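Long-range contacts in tumor necrosis factor receptor superfamily member 11B (Homo sapiens, PDB 3URF), which acts as a decoy receptor for the cytokine RANKL, neutralising its role in osteoclast formation and so probably helping to set bone homeostasis, here represented by its cysteine-rich repeats: residues H16-D21 / C33-K38; K22-T27 / D51-S56; G26-Q31 / V40-P45; H47-S52 / L60-V65. One frame throughout, in Å; residues are numbered along the deposited sequence.

Contact 1 of 4, residues H16-D21 / C33-K38; sequences HQLLCD and CTAKWK
Leu18 lays its CD1 methyl over one face of the flat peptide unit between Thr34 and Ala35: CD1 lies 3.6 Å from Thr34 C, almost straight above it. At the margin of the same peptide unit the methyl also approaches Ala35 CB, with Leu18 CD1 to Ala35 CB at 4.1 Å. Beside this apolar touch runs the Cys20-Cys33 disulfide of the first TNFR cysteine-rich repeat, which fastens the strand 19-21 to the loop leading from strand 27-31 to strand 40-43. The covalent link brings the two backbones to 5.2 Å between Cys20 CA and Cys33 CA, whereas Leu18 CA and Thr34 CA stand 7.1 Å apart, a wider gap that the leucine side chain spans. With CG anti to its own carbonyl carbon (chi1 -61°), the Leu18 chain is directed across the gap; Leu18 CB also passes the bridge, 4.3 Å from Cys33 SG. Across the gap the contact is thus one covalent bond with a hydrophobic flank. On the loop side, Thr34 N donates to Trp37 O, closing the backbone behind the peptide that Leu18 meets. Away from the loop, strand 19-21 pairs with strand 8-10, and Asp21 forms a salt bridge with Lys6. The bridge itself turns through a C-S-S-C torsion of -63°, and Leu19 O lies 3.8 Å from Cys33 SG.

Contact 2 of 4, residues K22-T27 / D51-S56; sequences KCPPGT and DSWHTS
Trp53 spreads one face of its indole beneath the Pro24-Pro25 pair, and this is the tight part of the contact. Pro24 CA sits over the six-membered ring, 3.7 Å from its centroid, while Pro25 CD sits over the five-membered ring of Trp53, 7° off the normal; both are CH-pi contacts. The carbonyl Lys22 O comes to the edge of the indole instead, 3.3 Å from Trp53 CZ3. Next to these CH-pi contacts, Cys23 and His54 form a single antiparallel hydrogen-bonded bridge, with Cys23 N to His54 O at 2.8 Å and His54 N to Cys23 O at 3.0 Å. The imidazole folds back over Cys23 CB, since CG lies between the backbone N and the carbonyl carbon (chi1 70°), and His54 ND1 donates to Ser52 O. An alanine here would probably leave Ser52 O without that donor and open a gap beside Cys23 CB. The outer side is looser: Lys22 CG meets Thr55 CG2 at 4.0 Å, and the CB of Asp51 points away from the prolines. A type II turn from Pro24 to Thr27, held by Thr27 N and OG1 on Pro24 O, shapes the inner loop. The contact joins the loop between strands 19-21 and 27-31 of the first repeat to the loop between strands 48-49 and 60-61 of the second, with Cys23 disulfide-bonded to Cys41 of strand 40-43.

Contact 3 of 4, residues G26-Q31 / V40-P45; sequences GTYLKQ and VCAPCP
Tyr28 and Ala42 face each other in a largely surface-lying antiparallel pairing, the hairpin of strands 27-31 and 40-43 at the end of the first cysteine-rich repeat, running on toward the second. The strand axes approach to 4.3 Å at 140°, so the two ribbons are markedly twisted. Ala42 N donates to Tyr28 O at 3.0 Å, and the side chains of this pair share one face: Tyr28 CE1 reaches Ala42 CB at 3.4 Å. Having CG between the backbone N and the carbonyl carbon (chi1 71°) swings the phenol over the partner strand, where Pro43 O meets the ring edge in its plane. An alanine at Tyr28 would probably leave the methyl of Ala42 and the edge-on Pro43 carbonyl without their aromatic neighbour. Toward the hairpin loop the register slips by one residue in a classic beta bulge, where Lys30 and Gln31 both face Val40. The evidence is the forked carbonyl: Val40 O takes Lys30 N at 2.7 Å and Gln31 N at 3.3 Å, the latter on a lone pair. Val40 N returns a nearly straight bond (173°) to Gln31 O. The valine branches divide likewise, CG1 against Lys30 CB and CG2 at 3.5 Å from Gln31 CB. At the other end, Cys44 N, already in the second repeat, donates to Gly26 O at 3.1 Å.

Contact 4 of 4, residues H47-S52 / L60-V65; sequences HYYTDS and LYCSPV
Tyr49 and Leu60 form the hydrogen-bonded pair of a short antiparallel hairpin in the second cysteine-rich repeat. Of its backbone bonds, Leu60 N to Tyr49 O is the clearest at 3.1 Å; the return bond from Tyr49 N to Leu60 O is weak, and Cys62 N to His47 O lies at 2.9 Å, the acceptor oxygens of both being less surely placed. Aromatic contacts occupy both faces of the hairpin. On one, Tyr49 CG lies between the backbone N and the carbonyl carbon (chi1 70°), which brings the ring against Leu60 CB, 3.7 Å from its centroid. On the other, Tyr61 CA sits 4.0 Å from the centroid of the Tyr48 ring, over its face, and the two tyrosine rings meet obliquely with planes at 59° and Tyr48 CE2 to Tyr61 CD2 at 3.8 Å. The third kind is sulfur-aromatic: Cys62 SG, disulfide-bonded to Cys76, stands obliquely to Tyr49, 3.6 Å from its CD2. The Tyr48 OH is hydrogen-bonded to the backbone of a chain of another protein, which also packs on His47 and Tyr61. Backbone bonds thus pair the strands and apolar contacts to the rings line both faces, while the Tyr48 hydroxyl is consistent with a part in binding the partner protein.

Contacts 1 and 4 are partly buried, whereas contacts 2 and 3 lie nearer the surface. Contact 1 depends on a disulfide and a leucine methyl; contact 3 is chiefly backbone bonding; contact 4 adds aromatic packing to a shorter hairpin and faces another protein. Contact 2 joins loops of the two repeats, with CH-pi contacts of two prolines on a tryptophan, while contact 3 passes between repeats along its second strand. Contacts 2 and 3 share Gly26 and Thr27 and the Cys23-Cys41 disulfide; contacts 2 and 4 share Asp51 and Ser52. Thr50 OG1 probably bonds Gly26 N and Thr27 O, linking contacts 2, 3 and 4. Contact 1 adjoins contacts 2 and 3 in sequence without otherwise touching them, its centre about 17 and 16 Å from theirs.

Contact 1 of 4, residues H16-D21 / C33-K38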
loop_
_atom_site.group_PDB
_atom_site.type_symbol
_atom_site.label_atom_id
_atom_site.label_comp_id
_atom_site.label_asym_id
_atom_site.label_seq_id
_atom_site.Cartn_x
_atom_site.Cartn_y
_atom_site.Cartn_z
ATOM N N HIS B 16 -42.168 -34.856 8.653
ATOM C CA HIS B 16 -42.843 -33.812 7.878
ATOM C C HIS B 16 -42.086 -32.495 7.777
ATOM O O HIS B 16 -40.900 -32.402 8.090
ATOM C CB HIS B 16 -44.214 -33.508 8.487
ATOM C CG HIS B 16 -45.312 -34.381 7.977
ATOM N ND1 HIS B 16 -45.075 -35.487 7.191
ATOM C CD2 HIS B 16 -46.655 -34.309 8.133
ATOM C CE1 HIS B 16 -46.226 -36.063 6.887
ATOM N NE2 HIS B 16 -47.199 -35.368 7.446
ATOM N N GLN B 17 -42.817 -31.476 7.333
ATOM C CA GLN B 17 -42.343 -30.101 7.300
ATOM C C GLN B 17 -43.154 -29.301 8.306
ATOM O O GLN B 17 -44.384 -29.267 8.236
ATOM C CB GLN B 17 -42.549 -29.509 5.913
ATOM C CG GLN B 17 -41.562 -28.425 5.554
ATOM C CD GLN B 17 -40.772 -28.789 4.319
ATOM O OE1 GLN B 17 -41.041 -29.811 3.685
ATOM N NE2 GLN B 17 -39.790 -27.964 3.971
ATOM N N LEU B 18 -42.474 -28.647 9.239
ATOM C CA LEU B 18 -43.172 -28.055 10.371
ATOM C C LEU B 18 -43.239 -26.535 10.349
ATOM O O LEU B 18 -42.442 -25.870 9.680
ATOM C CB LEU B 18 -42.540 -28.527 11.680
ATOM C CG LEU B 18 -42.593 -30.039 11.904
ATOM C CD1 LEU B 18 -41.649 -30.435 13.027
ATOM C CD2 LEU B 18 -44.023 -30.500 12.184
ATOM N N LEU B 19 -44.211 -26.004 11.085
ATOM C CA LEU B 19 -44.331 -24.570 11.306
ATOM C C LEU B 19 -43.631 -24.194 12.608
ATOM O O LEU B 19 -44.148 -24.422 13.705
ATOM C CB LEU B 19 -45.803 -24.142 11.347
ATOM C CG LEU B 19 -46.430 -23.710 10.019
ATOM C CD1 LEU B 19 -45.929 -22.333 9.577
ATOM C CD2 LEU B 19 -46.161 -24.752 8.947
ATOM N N CYS B 20 -42.439 -23.629 12.470
ATOM C CA CYS B 20 -41.641 -23.219 13.607
ATOM C C CYS B 20 -41.762 -21.724 13.766
ATOM O O CYS B 20 -41.981 -21.011 12.797
ATOM C CB CYS B 20 -40.174 -23.570 13.367
ATOM S SG CYS B 20 -39.900 -25.279 12.874
ATOM N N ASP B 21 -41.601 -21.243 14.988
ATOM C CA ASP B 21 -41.584 -19.815 15.229
ATOM C C ASP B 21 -40.274 -19.207 14.776
ATOM O O ASP B 21 -39.231 -19.867 14.780
ATOM C CB ASP B 21 -41.791 -19.529 16.706
ATOM C CG ASP B 21 -43.244 -19.391 17.061
ATOM O OD1 ASP B 21 -44.069 -19.267 16.126
ATOM O OD2 ASP B 21 -43.559 -19.391 18.271
ATOM N N CYS B 33 -37.633 -25.737 15.928
ATOM C CA CYS B 33 -38.791 -26.411 16.501
ATOM C C CYS B 33 -38.892 -27.819 15.926
ATOM O O CYS B 33 -38.304 -28.110 14.881
ATOM C CB CYS B 33 -40.069 -25.636 16.201
ATOM S SG CYS B 33 -40.768 -25.970 14.577
ATOM N N THR B 34 -39.637 -28.691 16.600
ATOM C CA THR B 34 -39.689 -30.091 16.194
ATOM C C THR B 34 -41.009 -30.787 16.509
ATOM O O THR B 34 -41.059 -32.019 16.540
ATOM C CB THR B 34 -38.586 -30.920 16.888
ATOM O OG1 THR B 34 -39.093 -31.447 18.122
ATOM C CG2 THR B 34 -37.351 -30.075 17.163
ATOM N N ALA B 35 -42.074 -30.023 16.733
ATOM C CA ALA B 35 -43.342 -30.614 17.177
ATOM C C ALA B 35 -43.154 -31.178 18.573
ATOM O O ALA B 35 -42.513 -32.209 18.752
ATOM C CB ALA B 35 -43.813 -31.695 16.219
ATOM N N LYS B 36 -43.716 -30.488 19.557
ATOM C CA LYS B 36 -43.396 -30.734 20.960
ATOM C C LYS B 36 -42.100 -30.008 21.338
ATOM O O LYS B 36 -41.808 -29.828 22.517
ATOM C CB LYS B 36 -43.311 -32.234 21.274
ATOM C CG LYS B 36 -44.648 -32.979 21.156
ATOM C CD LYS B 36 -44.520 -34.467 21.500
ATOM C CE LYS B 36 -45.870 -35.186 21.414
ATOM N NZ LYS B 36 -45.825 -36.626 21.828
ATOM N N TRP B 37 -41.329 -29.580 20.341
ATOM C CA TRP B 37 -40.208 -28.678 20.612
ATOM C C TRP B 37 -40.334 -27.355 19.896
ATOM O O TRP B 37 -40.492 -27.301 18.684
ATOM C CB TRP B 37 -38.856 -29.314 20.293
ATOM C CG TRP B 37 -38.492 -30.334 21.282
ATOM C CD1 TRP B 37 -37.961 -31.566 21.039
ATOM C CD2 TRP B 37 -38.669 -30.240 22.701
ATOM N NE1 TRP B 37 -37.781 -32.246 22.224
ATOM C CE2 TRP B 37 -38.208 -31.455 23.258
ATOM C CE3 TRP B 37 -39.163 -29.246 23.554
ATOM C CZ2 TRP B 37 -38.229 -31.701 24.634
ATOM C CZ3 TRP B 37 -39.184 -29.495 24.918
ATOM C CH2 TRP B 37 -38.720 -30.714 25.444
ATOM N N LYS B 38 -40.247 -26.290 20.673
ATOM C CA LYS B 38 -40.306 -24.941 20.143
ATOM C C LYS B 38 -38.973 -24.433 19.604
ATOM O O LYS B 38 -37.910 -25.025 19.830
ATOM C CB LYS B 38 -40.781 -23.982 21.229
ATOM C CG LYS B 38 -40.385 -24.405 22.629
ATOM C CD LYS B 38 -41.424 -25.351 23.218
ATOM C CE LYS B 38 -42.709 -24.593 23.553
ATOM N NZ LYS B 38 -43.073 -23.533 22.544
#

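Contact 2 of 4, residues K22-T27 / D51-S56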
loop_
_atom_site.group_PDB
_atom_site.type_symbol
_atom_site.label_atom_id
_atom_site.label_comp_id
_atom_site.label_asym_id
_atom_site.label_seq_id
_atom_site.Cartn_x
_atom_site.Cartn_y
_atom_site.Cartn_z
ATOM N N LYS B 22 -40.335 -17.942 14.378
ATOM C CA LYS B 22 -39.132 -17.195 14.039
ATOM C C LYS B 22 -38.527 -16.586 15.300
ATOM O O LYS B 22 -39.194 -16.476 16.334
ATOM C CB LYS B 22 -39.442 -16.103 13.015
ATOM C CG LYS B 22 -39.366 -16.573 11.572
ATOM C CD LYS B 22 -39.644 -15.430 10.619
ATOM C CE LYS B 22 -38.887 -15.608 9.316
ATOM N NZ LYS B 22 -38.808 -14.338 8.536
ATOM N N CYS B 23 -37.259 -16.203 15.221
ATOM C CA CYS B 23 -36.602 -15.603 16.365
ATOM C C CYS B 23 -36.741 -14.097 16.320
ATOM O O CYS B 23 -36.525 -13.458 15.284
ATOM C CB CYS B 23 -35.137 -16.027 16.445
ATOM S SG CYS B 23 -34.883 -17.739 17.001
ATOM N N PRO B 24 -37.114 -13.524 17.460
ATOM C CA PRO B 24 -37.312 -12.084 17.630
ATOM C C PRO B 24 -36.012 -11.290 17.501
ATOM O O PRO B 24 -34.908 -11.805 17.766
ATOM C CB PRO B 24 -37.819 -11.960 19.070
ATOM C CG PRO B 24 -38.041 -13.368 19.565
ATOM C CD PRO B 24 -37.208 -14.263 18.727
ATOM N N PRO B 25 -36.145 -10.021 17.105
ATOM C CA PRO B 25 -35.010 -9.102 17.151
ATOM C C PRO B 25 -34.433 -9.180 18.557
ATOM O O PRO B 25 -35.199 -9.197 19.514
ATOM C CB PRO B 25 -35.663 -7.736 16.938
ATOM C CG PRO B 25 -36.952 -8.026 16.229
ATOM C CD PRO B 25 -37.405 -9.349 16.747
ATOM N N GLY B 26 -33.114 -9.257 18.681
ATOM C CA GLY B 26 -32.484 -9.304 19.984
ATOM C C GLY B 26 -31.974 -10.685 20.338
ATOM O O GLY B 26 -31.320 -10.885 21.368
ATOM N N THR B 27 -32.278 -11.644 19.476
ATOM C CA THR B 27 -31.901 -13.026 19.714
ATOM C C THR B 27 -31.306 -13.669 18.463
ATOM O O THR B 27 -31.432 -13.134 17.355
ATOM C CB THR B 27 -33.127 -13.868 20.154
ATOM O OG1 THR B 27 -33.927 -14.204 19.013
ATOM C CG2 THR B 27 -33.967 -13.108 21.163
ATOM N N ASP B 51 -32.096 -6.841 14.066
ATOM C CA ASP B 51 -33.157 -5.849 13.887
ATOM C C ASP B 51 -34.513 -6.491 13.889
ATOM O O ASP B 51 -35.468 -5.962 14.456
ATOM C CB ASP B 51 -33.051 -5.137 12.545
ATOM C CG ASP B 51 -31.643 -5.038 12.054
ATOM O OD1 ASP B 51 -30.823 -4.403 12.758
ATOM O OD2 ASP B 51 -31.363 -5.586 10.964
ATOM N N SER B 52 -34.605 -7.620 13.205
ATOM C CA SER B 52 -35.906 -8.157 12.864
ATOM C C SER B 52 -36.038 -9.636 13.175
ATOM O O SER B 52 -35.078 -10.298 13.573
ATOM C CB SER B 52 -36.170 -7.913 11.385
ATOM O OG SER B 52 -35.081 -8.394 10.621
ATOM N N TRP B 53 -37.253 -10.137 13.000
ATOM C CA TRP B 53 -37.508 -11.561 13.096
ATOM C C TRP B 53 -36.701 -12.274 12.042
ATOM O O TRP B 53 -36.458 -11.735 10.964
ATOM C CB TRP B 53 -38.983 -11.830 12.885
ATOM C CG TRP B 53 -39.787 -11.255 13.972
ATOM C CD1 TRP B 53 -40.238 -9.969 14.070
ATOM C CD2 TRP B 53 -40.235 -11.932 15.152
ATOM N NE1 TRP B 53 -40.953 -9.808 15.237
ATOM C CE2 TRP B 53 -40.964 -11.001 15.918
ATOM C CE3 TRP B 53 -40.104 -13.241 15.627
ATOM C CZ2 TRP B 53 -41.551 -11.333 17.133
ATOM C CZ3 TRP B 53 -40.687 -13.570 16.831
ATOM C CH2 TRP B 53 -41.399 -12.621 17.572
ATOM N N HIS B 54 -36.281 -13.490 12.342
ATOM C CA HIS B 54 -35.307 -14.135 11.489
ATOM C C HIS B 54 -35.035 -15.530 11.972
ATOM O O HIS B 54 -35.666 -16.007 12.919
ATOM C CB HIS B 54 -33.997 -13.371 11.562
ATOM C CG HIS B 54 -33.314 -13.511 12.885
ATOM N ND1 HIS B 54 -33.797 -12.922 14.036
ATOM C CD2 HIS B 54 -32.211 -14.203 13.247
ATOM C CE1 HIS B 54 -33.010 -13.233 15.048
ATOM N NE2 HIS B 54 -32.042 -14.012 14.597
ATOM N N THR B 55 -34.036 -16.149 11.350
ATOM C CA THR B 55 -33.795 -17.577 11.477
ATOM C C THR B 55 -32.314 -17.930 11.527
ATOM O O THR B 55 -31.965 -19.107 11.640
ATOM C CB THR B 55 -34.396 -18.338 10.270
ATOM O OG1 THR B 55 -33.848 -17.808 9.049
ATOM C CG2 THR B 55 -35.929 -18.225 10.256
ATOM N N SER B 56 -31.438 -16.937 11.420
ATOM C CA SER B 56 -30.013 -17.237 11.407
ATOM C C SER B 56 -29.546 -17.697 12.784
ATOM O O SER B 56 -30.042 -17.227 13.812
ATOM C CB SER B 56 -29.189 -16.039 10.935
ATOM O OG SER B 56 -29.259 -14.982 11.872
#

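Contact 3 of 4, residues G26-Q31 / V40-P45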
loop_
_atom_site.group_PDB
_atom_site.type_symbol
_atom_site.label_atom_id
_atom_site.label_comp_id
_atom_site.label_asym_id
_atom_site.label_seq_id
_atom_site.Cartn_x
_atom_site.Cartn_y
_atom_site.Cartn_z
ATOM N N GLY B 26 -33.114 -9.257 18.681
ATOM C CA GLY B 26 -32.484 -9.304 19.984
ATOM C C GLY B 26 -31.974 -10.685 20.338
ATOM O O GLY B 26 -31.320 -10.885 21.368
ATOM N N THR B 27 -32.278 -11.644 19.476
ATOM C CA THR B 27 -31.901 -13.026 19.714
ATOM C C THR B 27 -31.306 -13.669 18.463
ATOM O O THR B 27 -31.432 -13.134 17.355
ATOM C CB THR B 27 -33.127 -13.868 20.154
ATOM O OG1 THR B 27 -33.927 -14.204 19.013
ATOM C CG2 THR B 27 -33.967 -13.108 21.163
ATOM N N TYR B 28 -30.645 -14.809 18.653
ATOM C CA TYR B 28 -30.278 -15.677 17.545
ATOM C C TYR B 28 -30.994 -17.018 17.711
ATOM O O TYR B 28 -31.633 -17.265 18.739
ATOM C CB TYR B 28 -28.763 -15.864 17.446
ATOM C CG TYR B 28 -28.129 -16.717 18.532
ATOM C CD1 TYR B 28 -27.785 -16.173 19.774
ATOM C CD2 TYR B 28 -27.841 -18.058 18.302
ATOM C CE1 TYR B 28 -27.197 -16.949 20.758
ATOM C CE2 TYR B 28 -27.256 -18.844 19.280
ATOM C CZ TYR B 28 -26.939 -18.291 20.504
ATOM O OH TYR B 28 -26.361 -19.089 21.465
ATOM N N LEU B 29 -30.898 -17.880 16.703
ATOM C CA LEU B 29 -31.577 -19.166 16.753
ATOM C C LEU B 29 -30.677 -20.292 17.241
ATOM O O LEU B 29 -29.666 -20.608 16.607
ATOM C CB LEU B 29 -32.130 -19.527 15.383
ATOM C CG LEU B 29 -32.878 -20.861 15.334
ATOM C CD1 LEU B 29 -33.903 -20.832 14.224
ATOM C CD2 LEU B 29 -31.932 -22.057 15.174
ATOM N N LYS B 30 -31.056 -20.917 18.351
ATOM C CA LYS B 30 -30.276 -22.038 18.864
ATOM C C LYS B 30 -30.795 -23.409 18.417
ATOM O O LYS B 30 -30.006 -24.260 18.005
ATOM C CB LYS B 30 -30.124 -21.971 20.387
ATOM C CG LYS B 30 -29.186 -23.041 20.931
ATOM C CD LYS B 30 -27.867 -23.064 20.150
ATOM C CE LYS B 30 -27.233 -24.461 20.108
ATOM N NZ LYS B 30 -27.847 -25.379 19.091
ATOM N N GLN B 31 -32.107 -23.630 18.488
ATOM C CA GLN B 31 -32.664 -24.917 18.070
ATOM C C GLN B 31 -33.988 -24.784 17.332
ATOM O O GLN B 31 -34.904 -24.106 17.799
ATOM C CB GLN B 31 -32.838 -25.852 19.270
ATOM C CG GLN B 31 -32.299 -27.261 19.040
ATOM C CD GLN B 31 -30.778 -27.311 19.077
ATOM O OE1 GLN B 31 -30.167 -27.306 20.151
ATOM N NE2 GLN B 31 -30.160 -27.348 17.902
ATOM N N VAL B 40 -35.896 -22.468 19.827
ATOM C CA VAL B 40 -35.094 -22.021 20.949
ATOM C C VAL B 40 -34.312 -20.797 20.518
ATOM O O VAL B 40 -33.425 -20.886 19.678
ATOM C CB VAL B 40 -34.108 -23.105 21.376
ATOM C CG1 VAL B 40 -33.262 -22.613 22.530
ATOM C CG2 VAL B 40 -34.864 -24.374 21.748
ATOM N N CYS B 41 -34.655 -19.650 21.083
ATOM C CA CYS B 41 -34.021 -18.403 20.691
ATOM C C CYS B 41 -33.251 -17.825 21.863
ATOM O O CYS B 41 -33.839 -17.516 22.903
ATOM C CB CYS B 41 -35.068 -17.394 20.202
ATOM S SG CYS B 41 -35.986 -17.890 18.712
ATOM N N ALA B 42 -31.937 -17.681 21.692
ATOM C CA ALA B 42 -31.083 -17.078 22.722
ATOM C C ALA B 42 -30.844 -15.601 22.451
ATOM O O ALA B 42 -30.953 -15.157 21.314
ATOM C CB ALA B 42 -29.764 -17.807 22.803
ATOM N N PRO B 43 -30.504 -14.834 23.495
ATOM C CA PRO B 43 -30.170 -13.428 23.255
ATOM C C PRO B 43 -28.818 -13.322 22.557
ATOM O O PRO B 43 -27.975 -14.224 22.662
ATOM C CB PRO B 43 -30.073 -12.833 24.668
ATOM C CG PRO B 43 -30.619 -13.867 25.589
ATOM C CD PRO B 43 -30.411 -15.189 24.915
ATOM N N CYS B 44 -28.621 -12.225 21.841
ATOM C CA CYS B 44 -27.357 -11.983 21.187
ATOM C C CYS B 44 -26.287 -11.769 22.249
ATOM O O CYS B 44 -26.591 -11.356 23.359
ATOM C CB CYS B 44 -27.488 -10.768 20.270
ATOM S SG CYS B 44 -28.600 -11.030 18.844
ATOM N N PRO B 45 -25.032 -12.093 21.928
ATOM C CA PRO B 45 -23.874 -11.738 22.767
ATOM C C PRO B 45 -23.675 -10.226 22.968
ATOM O O PRO B 45 -24.374 -9.403 22.365
ATOM C CB PRO B 45 -22.705 -12.322 21.992
ATOM C CG PRO B 45 -23.303 -13.521 21.301
ATOM C CD PRO B 45 -24.705 -13.129 20.932
#

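Contact 4 of 4, residues H47-S52 / L60-V65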
loop_
_atom_site.group_PDB
_atom_site.type_symbol
_atom_site.label_atom_id
_atom_site.label_comp_id
_atom_site.label_asym_id
_atom_site.label_seq_id
_atom_site.Cartn_x
_atom_site.Cartn_y
_atom_site.Cartn_z
ATOM N N HIS B 47 -21.794 -7.724 22.068
ATOM C CA HIS B 47 -21.614 -6.647 21.090
ATOM C C HIS B 47 -22.379 -6.840 19.797
ATOM O O HIS B 47 -22.209 -6.072 18.853
ATOM C CB HIS B 47 -20.124 -6.338 20.855
ATOM C CG HIS B 47 -19.420 -5.884 22.095
ATOM N ND1 HIS B 47 -19.478 -4.580 22.552
ATOM C CD2 HIS B 47 -18.694 -6.574 23.012
ATOM C CE1 HIS B 47 -18.794 -4.484 23.679
ATOM N NE2 HIS B 47 -18.306 -5.676 23.979
ATOM N N TYR B 48 -23.250 -7.847 19.780
ATOM C CA TYR B 48 -24.035 -8.174 18.590
ATOM C C TYR B 48 -25.498 -7.756 18.721
ATOM O O TYR B 48 -25.909 -7.259 19.769
ATOM C CB TYR B 48 -23.922 -9.661 18.292
ATOM C CG TYR B 48 -22.506 -10.088 17.981
ATOM C CD1 TYR B 48 -22.186 -10.677 16.760
ATOM C CD2 TYR B 48 -21.480 -9.887 18.903
ATOM C CE1 TYR B 48 -20.892 -11.068 16.476
ATOM C CE2 TYR B 48 -20.180 -10.277 18.627
ATOM C CZ TYR B 48 -19.892 -10.866 17.411
ATOM O OH TYR B 48 -18.603 -11.253 17.121
ATOM N N TYR B 49 -26.274 -7.953 17.656
ATOM C CA TYR B 49 -27.661 -7.489 17.615
ATOM C C TYR B 49 -28.434 -8.164 16.482
ATOM O O TYR B 49 -27.828 -8.805 15.618
ATOM C CB TYR B 49 -27.681 -5.998 17.336
ATOM C CG TYR B 49 -27.258 -5.717 15.914
ATOM C CD1 TYR B 49 -28.200 -5.576 14.905
ATOM C CD2 TYR B 49 -25.906 -5.634 15.575
ATOM C CE1 TYR B 49 -27.808 -5.335 13.601
ATOM C CE2 TYR B 49 -25.505 -5.393 14.283
ATOM C CZ TYR B 49 -26.457 -5.245 13.294
ATOM O OH TYR B 49 -26.057 -5.009 11.997
ATOM N N THR B 50 -29.761 -7.989 16.487
ATOM C CA THR B 50 -30.631 -8.332 15.349
ATOM C C THR B 50 -31.870 -7.416 15.247
ATOM O O THR B 50 -32.600 -7.228 16.222
ATOM C CB THR B 50 -31.066 -9.780 15.417
ATOM O OG1 THR B 50 -31.472 -10.087 16.754
ATOM C CG2 THR B 50 -29.914 -10.675 15.066
ATOM N N ASP B 51 -32.096 -6.841 14.066
ATOM C CA ASP B 51 -33.157 -5.849 13.887
ATOM C C ASP B 51 -34.513 -6.491 13.889
ATOM O O ASP B 51 -35.468 -5.962 14.456
ATOM C CB ASP B 51 -33.051 -5.137 12.545
ATOM C CG ASP B 51 -31.643 -5.038 12.054
ATOM O OD1 ASP B 51 -30.823 -4.403 12.758
ATOM O OD2 ASP B 51 -31.363 -5.586 10.964
ATOM N N SER B 52 -34.605 -7.620 13.205
ATOM C CA SER B 52 -35.906 -8.157 12.864
ATOM C C SER B 52 -36.038 -9.636 13.175
ATOM O O SER B 52 -35.078 -10.298 13.573
ATOM C CB SER B 52 -36.170 -7.913 11.385
ATOM O OG SER B 52 -35.081 -8.394 10.621
ATOM N N LEU B 60 -25.313 -10.352 14.604
ATOM C CA LEU B 60 -24.494 -9.376 13.891
ATOM C C LEU B 60 -23.640 -8.486 14.809
ATOM O O LEU B 60 -24.096 -8.021 15.864
ATOM C CB LEU B 60 -25.387 -8.515 13.002
ATOM C CG LEU B 60 -25.295 -8.732 11.484
ATOM C CD1 LEU B 60 -24.838 -10.140 11.132
ATOM C CD2 LEU B 60 -26.617 -8.388 10.812
ATOM N N TYR B 61 -22.398 -8.244 14.398
ATOM C CA TYR B 61 -21.495 -7.397 15.178
ATOM C C TYR B 61 -21.809 -5.919 14.976
ATOM O O TYR B 61 -22.049 -5.465 13.855
ATOM C CB TYR B 61 -20.043 -7.699 14.830
ATOM C CG TYR B 61 -19.011 -6.949 15.634
ATOM C CD1 TYR B 61 -18.103 -6.099 15.013
ATOM C CD2 TYR B 61 -18.924 -7.105 17.006
ATOM C CE1 TYR B 61 -17.151 -5.414 15.737
ATOM C CE2 TYR B 61 -17.968 -6.426 17.740
ATOM C CZ TYR B 61 -17.084 -5.579 17.101
ATOM O OH TYR B 61 -16.131 -4.902 17.834
ATOM N N CYS B 62 -21.837 -5.180 16.079
ATOM C CA CYS B 62 -22.105 -3.757 16.037
ATOM C C CYS B 62 -20.918 -3.018 15.447
ATOM O O CYS B 62 -19.776 -3.198 15.874
ATOM C CB CYS B 62 -22.436 -3.240 17.429
ATOM S SG CYS B 62 -23.983 -3.904 18.071
ATOM N N SER B 63 -21.193 -2.166 14.470
ATOM C CA SER B 63 -20.139 -1.672 13.606
ATOM C C SER B 63 -20.668 -0.560 12.699
ATOM O O SER B 63 -21.866 -0.493 12.431
ATOM C CB SER B 63 -19.612 -2.858 12.793
ATOM O OG SER B 63 -18.889 -2.453 11.657
ATOM N N PRO B 64 -19.787 0.356 12.276
ATOM C CA PRO B 64 -18.423 0.460 12.790
ATOM C C PRO B 64 -18.374 1.522 13.877
ATOM O O PRO B 64 -19.408 2.083 14.250
ATOM C CB PRO B 64 -17.633 0.938 11.569
ATOM C CG PRO B 64 -18.645 1.732 10.744
ATOM C CD PRO B 64 -20.038 1.334 11.198
ATOM N N VAL B 65 -17.171 1.785 14.368
ATOM C CA VAL B 65 -16.898 2.862 15.307
ATOM C C VAL B 65 -17.219 4.230 14.683
ATOM O O VAL B 65 -17.148 4.395 13.463
ATOM C CB VAL B 65 -15.421 2.802 15.722
ATOM C CG1 VAL B 65 -15.041 4.003 16.562
ATOM C CG2 VAL B 65 -15.127 1.490 16.459
#